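Local coordinates for protein aldo-keto reductase AKR2E4 (Bombyx mori, PDB 3WCZ) that reduces 3-dehydroecdysone with NADPH as a cytosolic, NADP-dependent aldo-keto reductase of TIM-barrel fold, and may help regulate molting, at residues A[181-186]-A[203-208]; A[188-193]-A[250-255]. One frame throughout, in Å; residues are numbered along the deposited sequence.

Contact 1: A[181-186]-A[203-208]; sequences IEVNPT and VMAYSP. With NAP (NADP nicotinamide-adenine-dinucleotide phosphate), chain B.
Tyr206 and Glu182 pair on adjacent parallel strands, their side chains crossing at about a right angle. Glu182 CB comes within 3.3 Å of Tyr206 CE1; Glu182 N stands over the ring centre, 3.4 Å above its plane, with Ile181 C nearer the rim. Over the opposite face, C4N of the NADP nicotinamide lies 3.1 Å above the plane, again at the centre, so the phenol is held between backbone and cofactor. A chi1 of 75° puts Tyr206 CG between its own backbone N and carbonyl carbon. The hydroxyl bonds Asn159, and a single water accepts from Glu182 N beside the ring. An alanine here would probably leave the nicotinamide without support on this face and Asn159 without its hydroxyl partner.

Backbone bonds tie the strands: Ile181 N donates to Met204 O and Tyr206 N to Ile181 O, whereas Val183 N reaches Tyr206 O at a longer 3.3 Å. Val183 CB packs 3.7 Å from Ala205 CB. Asn184 ND2 donates to Ser207 O (2.9 Å) and to Glu182 OE2; Val294 N and Ile295 N also bind that carboxylate. After Asn184 the contact loosens, Pro185 CD staying 4.2 Å from Pro208 O. Ser207 OG donates to the cofactor's O2N. Both strands belong to the beta-alpha-beta unit 178-182, 190-198, 202-206, and Tyr206 forms the nicotinamide floor of an aldo-keto reductase barrel.

Contact 2: A[188-193]-A[250-255]; sequences TQEPLV and IDRGLI. With EDO (1,2-ethanediol), chain F.
Thr188 O is gripped by two nitrogens of Arg252, NH1 and NH2, each donating end-on at 2.9 Å with an N-H...O angle of 145°. The contact joins two parts of the helical layer around the TIM barrel: the start of helix 190-198, with Gln189 at its N-cap, and the end of helix 241-251, closed by a Schellman motif at Gly253. The two N-H groups converge on the one oxygen, which lies only 5° out of the guanidinium plane. NH1 meets it in the carbonyl plane on a lone pair, whereas NH2 is tilted 21° from that plane. Tyr248 OH is a further partner of NH1, and Val282 and Asn286 of helix 279-286 also touch this side chain.

Glu190 CG covers one face of the guanidinium, 3.7 Å from Arg252 NH2; with the Tyr248 bond it probably restrains the group from turning. The Glu190 carboxylate is directed elsewhere: Thr188 OG1 donates to the anti lone pair of Glu190 OE2 at 2.7 Å, and Glu190 OE2 stays 5.3 Å from Arg252 NH1, so the opposite charges probably attract without forming a salt bridge. A water, donating to Glu190 O and accepting from Arg252 NH2, bridges the segments. Val193 CG2 sets a methyl obliquely beside the guanidinium, 3.7 Å from Arg252 NH2. The buried, apolar part is Val193 with Leu254, where Val193 CG1 meets Leu254 CD2 at 3.7 Å.

The centres of contacts 1 and 2 lie 8 Å apart, and their segments alternate along the chain. Two hydrogen bonds and a packing contact connect them. Gln189 NE2 donates to Glu182 O at 2.7 Å, tying the start of helix 190-198 to the end of the strand before it. Ala205 N lies 2.8 Å from Ile255 O, a backbone hydrogen bond that adds strand 255-256 to the sheet. Val183 CG1 packs 3.4 Å from Arg252 NH1, reaching the group that defines contact 2. Contact 1, centred 8 Å from the centre of the chain, touches NADP directly through Tyr206, Ser207 and Pro208; contact 2 is centred 13 Å out, the side chain of Gln189 about 10 Å from the cofactor.

Contact 1: A[181-186]-A[203-208]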
loop_
_atom_site.group_PDB
_atom_site.type_symbol
_atom_site.label_atom_id
_atom_site.label_comp_id
_atom_site.label_asym_id
_atom_site.label_seq_id
_atom_site.Cartn_x
_atom_site.Cartn_y
_atom_site.Cartn_z
ATOM N N ILE A 181 3.580 2.066 4.571
ATOM C CA ILE A 181 4.809 2.856 4.494
ATOM C C ILE A 181 5.718 2.278 3.401
ATOM O O ILE A 181 5.512 1.148 2.920
ATOM C CB ILE A 181 5.550 2.892 5.862
ATOM C CG1 ILE A 181 5.827 1.484 6.352
ATOM C CG2 ILE A 181 4.712 3.673 6.858
ATOM C CD1 ILE A 181 6.743 1.417 7.593
ATOM N N GLU A 182 6.720 3.050 3.008
ATOM C CA GLU A 182 7.656 2.616 1.978
ATOM C C GLU A 182 8.636 1.596 2.515
ATOM O O GLU A 182 9.369 1.901 3.449
ATOM C CB GLU A 182 8.426 3.817 1.434
ATOM C CG GLU A 182 9.303 3.413 0.292
ATOM C CD GLU A 182 10.089 4.532 -0.333
ATOM O OE1 GLU A 182 9.662 5.696 -0.326
ATOM O OE2 GLU A 182 11.150 4.228 -0.906
ATOM N N VAL A 183 8.671 0.403 1.923
ATOM C CA VAL A 183 9.654 -0.602 2.306
ATOM C C VAL A 183 10.193 -1.287 1.068
ATOM O O VAL A 183 9.431 -1.833 0.253
ATOM C CB VAL A 183 9.125 -1.659 3.315
ATOM C CG1 VAL A 183 10.295 -2.422 3.905
ATOM C CG2 VAL A 183 8.297 -1.011 4.410
ATOM N N ASN A 184 11.522 -1.250 0.936
ATOM C CA ASN A 184 12.224 -1.825 -0.205
ATOM C C ASN A 184 13.711 -1.873 0.190
ATOM O O ASN A 184 14.067 -1.464 1.296
ATOM C CB ASN A 184 11.954 -1.006 -1.479
ATOM C CG ASN A 184 12.248 0.461 -1.288
ATOM O OD1 ASN A 184 13.335 0.822 -0.805
ATOM N ND2 ASN A 184 11.278 1.315 -1.598
ATOM N N PRO A 185 14.591 -2.406 -0.690
ATOM C CA PRO A 185 15.940 -2.685 -0.175
ATOM C C PRO A 185 16.755 -1.466 0.202
ATOM O O PRO A 185 17.650 -1.562 1.050
ATOM C CB PRO A 185 16.618 -3.439 -1.343
ATOM C CG PRO A 185 15.461 -4.133 -2.042
ATOM C CD PRO A 185 14.314 -3.117 -1.952
ATOM N N THR A 186 16.467 -0.341 -0.421
ATOM C CA THR A 186 17.201 0.889 -0.113
ATOM C C THR A 186 16.508 1.786 0.927
ATOM O O THR A 186 17.054 2.838 1.307
ATOM C CB THR A 186 17.549 1.673 -1.395
ATOM O OG1 THR A 186 16.464 1.639 -2.328
ATOM C CG2 THR A 186 18.737 1.039 -2.061
ATOM N N VAL A 203 1.972 -3.951 8.619
ATOM C CA VAL A 203 2.571 -3.003 7.698
ATOM C C VAL A 203 2.324 -3.408 6.257
ATOM O O VAL A 203 2.640 -4.531 5.865
ATOM C CB VAL A 203 4.060 -2.855 7.979
ATOM C CG1 VAL A 203 4.714 -1.988 6.909
ATOM C CG2 VAL A 203 4.241 -2.297 9.392
ATOM N N MET A 204 1.784 -2.470 5.477
ATOM C CA MET A 204 1.747 -2.590 4.024
ATOM C C MET A 204 2.968 -1.854 3.491
ATOM O O MET A 204 3.263 -0.749 3.942
ATOM C CB MET A 204 0.459 -2.002 3.429
ATOM C CG MET A 204 -0.787 -2.811 3.727
ATOM S SD MET A 204 -2.319 -2.054 3.099
ATOM C CE MET A 204 -2.152 -2.378 1.333
ATOM N N ALA A 205 3.703 -2.506 2.581
ATOM C CA ALA A 205 4.933 -1.982 1.998
ATOM C C ALA A 205 4.696 -1.451 0.599
ATOM O O ALA A 205 4.488 -2.221 -0.372
ATOM C CB ALA A 205 5.995 -3.105 1.955
ATOM N N TYR A 206 4.699 -0.126 0.480
ATOM C CA TYR A 206 4.578 0.514 -0.816
ATOM C C TYR A 206 5.936 0.711 -1.499
ATOM O O TYR A 206 6.976 0.591 -0.875
ATOM C CB TYR A 206 3.745 1.787 -0.719
ATOM C CG TYR A 206 4.315 3.041 -0.124
ATOM C CD1 TYR A 206 5.342 3.752 -0.734
ATOM C CD2 TYR A 206 3.720 3.597 0.996
ATOM C CE1 TYR A 206 5.774 4.974 -0.228
ATOM C CE2 TYR A 206 4.154 4.803 1.513
ATOM C CZ TYR A 206 5.155 5.496 0.878
ATOM O OH TYR A 206 5.590 6.706 1.331
ATOM N N SER A 207 5.861 0.993 -2.802
ATOM C CA SER A 207 7.022 1.053 -3.698
ATOM C C SER A 207 7.982 -0.092 -3.408
ATOM O O SER A 207 9.165 0.116 -3.189
ATOM C CB SER A 207 7.719 2.417 -3.604
ATOM O OG SER A 207 6.861 3.503 -3.948
ATOM N N PRO A 208 7.456 -1.318 -3.410
ATOM C CA PRO A 208 8.249 -2.479 -2.992
ATOM C C PRO A 208 9.453 -2.782 -3.894
ATOM O O PRO A 208 10.382 -3.451 -3.428
ATOM C CB PRO A 208 7.249 -3.627 -3.058
ATOM C CG PRO A 208 6.275 -3.216 -4.101
ATOM C CD PRO A 208 6.115 -1.718 -3.863
HETATM P PA NAP B . 6.321 -0.378 -7.549
HETATM O O1A NAP B . 5.302 -1.431 -7.409
HETATM O O2A NAP B . 7.335 -0.112 -6.548
HETATM O O5B NAP B . 7.030 -0.394 -8.940
HETATM C C5B NAP B . 6.300 -0.477 -10.126
HETATM C C4B NAP B . 7.159 -0.585 -11.377
HETATM O O4B NAP B . 7.781 -1.884 -11.420
HETATM C C3B NAP B . 6.468 -0.387 -12.671
HETATM O O3B NAP B . 7.355 0.312 -13.511
HETATM C C2B NAP B . 6.231 -1.745 -13.128
HETATM O O2B NAP B . 6.084 -1.873 -14.529
HETATM C C1B NAP B . 7.443 -2.495 -12.642
HETATM N N9A NAP B . 7.270 -3.903 -12.351
HETATM C C8A NAP B . 6.205 -4.453 -11.731
HETATM N N7A NAP B . 6.392 -5.737 -11.503
HETATM C C5A NAP B . 7.628 -6.063 -11.998
HETATM C C6A NAP B . 8.362 -7.252 -12.048
HETATM N N6A NAP B . 7.898 -8.483 -11.574
HETATM N N1A NAP B . 9.575 -7.186 -12.625
HETATM C C2A NAP B . 10.053 -6.037 -13.101
HETATM N N3A NAP B . 9.383 -4.873 -13.059
HETATM C C4A NAP B . 8.167 -4.889 -12.491
HETATM O O3 NAP B . 5.489 0.992 -7.787
HETATM P PN NAP B . 4.807 2.154 -6.938
HETATM O O1N NAP B . 3.634 2.573 -7.747
HETATM O O2N NAP B . 5.856 3.154 -6.604
HETATM O O5D NAP B . 4.334 1.513 -5.562
HETATM C C5D NAP B . 3.392 0.494 -5.533
HETATM C C4D NAP B . 2.009 0.884 -4.995
HETATM O O4D NAP B . 2.077 1.278 -3.637
HETATM C C3D NAP B . 1.382 2.063 -5.667
HETATM O O3D NAP B . 0.935 1.775 -6.976
HETATM C C2D NAP B . 0.352 2.426 -4.718
HETATM O O2D NAP B . -0.715 1.522 -4.768
HETATM C C1D NAP B . 1.107 2.307 -3.412
HETATM N N1N NAP B . 1.799 3.492 -2.891
HETATM C C2N NAP B . 1.311 4.140 -1.817
HETATM C C3N NAP B . 1.967 5.237 -1.319
HETATM C C7N NAP B . 1.393 5.863 -0.106
HETATM O O7N NAP B . 0.641 5.242 0.683
HETATM N N7N NAP B . 1.837 7.103 0.192
HETATM C C4N NAP B . 3.112 5.754 -1.955
HETATM C C5N NAP B . 3.625 5.065 -3.063
HETATM C C6N NAP B . 2.933 3.940 -3.491
HETATM P P2B NAP B . 4.806 -2.566 -15.202
HETATM O O1X NAP B . 5.063 -2.386 -16.711
HETATM O O2X NAP B . 4.820 -3.987 -14.843
HETATM O O3X NAP B . 3.587 -1.818 -14.722
HETATM O O HOH W 1 7.049 5.798 4.105
#

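Contact 2: A[188-193]-A[250-255]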
loop_
_atom_site.group_PDB
_atom_site.type_symbol
_atom_site.label_atom_id
_atom_site.label_comp_id
_atom_site.label_asym_id
_atom_site.label_seq_id
_atom_site.Cartn_x
_atom_site.Cartn_y
_atom_site.Cartn_z
ATOM N N THR A 188 14.576 0.399 4.157
ATOM C CA THR A 188 14.085 -0.820 4.773
ATOM C C THR A 188 13.205 -0.596 6.019
ATOM O O THR A 188 12.492 -1.508 6.460
ATOM C CB THR A 188 15.238 -1.741 5.140
ATOM O OG1 THR A 188 16.118 -1.045 6.021
ATOM C CG2 THR A 188 16.002 -2.196 3.919
ATOM N N GLN A 189 13.279 0.606 6.590
ATOM C CA GLN A 189 12.463 1.014 7.741
ATOM C C GLN A 189 12.399 -0.047 8.829
ATOM O O GLN A 189 11.315 -0.355 9.368
ATOM C CB GLN A 189 11.038 1.438 7.326
ATOM C CG GLN A 189 11.029 2.491 6.230
ATOM C CD GLN A 189 9.961 3.534 6.396
ATOM O OE1 GLN A 189 9.816 4.135 7.474
ATOM N NE2 GLN A 189 9.247 3.806 5.343
ATOM N N GLU A 190 13.548 -0.589 9.230
ATOM C CA GLU A 190 13.526 -1.686 10.178
ATOM C C GLU A 190 12.964 -1.297 11.549
ATOM O O GLU A 190 12.107 -1.994 12.086
ATOM C CB GLU A 190 14.893 -2.374 10.248
ATOM C CG GLU A 190 15.192 -3.110 8.913
ATOM C CD GLU A 190 16.676 -3.356 8.647
ATOM O OE1 GLU A 190 17.284 -4.014 9.477
ATOM O OE2 GLU A 190 17.244 -2.884 7.628
ATOM N N PRO A 191 13.421 -0.185 12.129
ATOM C CA PRO A 191 12.864 0.168 13.436
ATOM C C PRO A 191 11.367 0.481 13.390
ATOM O O PRO A 191 10.657 0.073 14.289
ATOM C CB PRO A 191 13.714 1.373 13.862
ATOM C CG PRO A 191 15.034 1.158 13.144
ATOM C CD PRO A 191 14.636 0.585 11.829
ATOM N N LEU A 192 10.891 1.169 12.357
ATOM C CA LEU A 192 9.477 1.516 12.320
ATOM C C LEU A 192 8.626 0.277 12.118
ATOM O O LEU A 192 7.579 0.143 12.741
ATOM C CB LEU A 192 9.189 2.550 11.223
ATOM C CG LEU A 192 7.719 3.001 11.118
ATOM C CD1 LEU A 192 7.162 3.488 12.443
ATOM C CD2 LEU A 192 7.555 4.077 10.050
ATOM N N VAL A 193 9.062 -0.629 11.256
ATOM C CA VAL A 193 8.338 -1.886 11.087
ATOM C C VAL A 193 8.256 -2.647 12.410
ATOM O O VAL A 193 7.187 -3.114 12.819
ATOM C CB VAL A 193 8.956 -2.745 9.983
ATOM C CG1 VAL A 193 8.412 -4.143 10.022
ATOM C CG2 VAL A 193 8.707 -2.113 8.640
ATOM N N ILE A 250 7.490 -10.168 2.236
ATOM C CA ILE A 250 6.651 -11.188 2.864
ATOM C C ILE A 250 7.379 -11.808 4.074
ATOM O O ILE A 250 6.779 -12.039 5.134
ATOM C CB ILE A 250 6.245 -12.290 1.845
ATOM C CG1 ILE A 250 5.360 -11.754 0.707
ATOM C CG2 ILE A 250 5.579 -13.464 2.557
ATOM C CD1 ILE A 250 3.975 -11.417 1.148
ATOM N N ASP A 251 8.652 -12.172 3.918
ATOM C CA ASP A 251 9.399 -12.786 5.009
ATOM C C ASP A 251 9.694 -11.861 6.175
ATOM O O ASP A 251 10.002 -12.322 7.285
ATOM C CB ASP A 251 10.701 -13.405 4.468
ATOM C CG ASP A 251 10.484 -14.777 3.860
ATOM O OD1 ASP A 251 9.807 -15.593 4.500
ATOM O OD2 ASP A 251 10.932 -14.999 2.709
ATOM N N ARG A 252 9.548 -10.557 5.950
ATOM C CA ARG A 252 9.577 -9.579 7.027
ATOM C C ARG A 252 8.188 -9.357 7.635
ATOM O O ARG A 252 8.032 -8.483 8.490
ATOM C CB ARG A 252 10.205 -8.272 6.562
ATOM C CG ARG A 252 11.716 -8.401 6.370
ATOM C CD ARG A 252 12.335 -7.078 6.008
ATOM N NE ARG A 252 12.073 -6.085 7.036
ATOM C CZ ARG A 252 12.130 -4.783 6.849
ATOM N NH1 ARG A 252 12.480 -4.292 5.688
ATOM N NH2 ARG A 252 11.799 -3.960 7.825
ATOM N N GLY A 253 7.193 -10.127 7.199
ATOM C CA GLY A 253 5.840 -10.053 7.728
ATOM C C GLY A 253 5.011 -8.925 7.161
ATOM O O GLY A 253 4.036 -8.510 7.793
ATOM N N LEU A 254 5.382 -8.413 5.999
ATOM C CA LEU A 254 4.766 -7.237 5.385
ATOM C C LEU A 254 3.829 -7.650 4.259
ATOM O O LEU A 254 3.890 -8.781 3.749
ATOM C CB LEU A 254 5.858 -6.316 4.838
ATOM C CG LEU A 254 7.034 -6.076 5.783
ATOM C CD1 LEU A 254 8.070 -5.172 5.139
ATOM C CD2 LEU A 254 6.567 -5.508 7.100
ATOM N N ILE A 255 2.953 -6.714 3.891
ATOM C CA ILE A 255 1.996 -6.858 2.810
ATOM C C ILE A 255 2.483 -5.979 1.661
ATOM O O ILE A 255 2.252 -4.773 1.671
ATOM C CB ILE A 255 0.600 -6.411 3.277
ATOM C CG1 ILE A 255 0.123 -7.306 4.430
ATOM C CG2 ILE A 255 -0.377 -6.392 2.117
ATOM C CD1 ILE A 255 -1.026 -6.666 5.259
HETATM C C1 EDO F . 7.483 6.644 7.860
HETATM O O1 EDO F . 8.689 6.472 7.097
HETATM C C2 EDO F . 6.772 7.884 7.411
HETATM O O2 EDO F . 6.584 7.884 5.988
HETATM O O HOH W 2 11.865 -4.560 10.987
#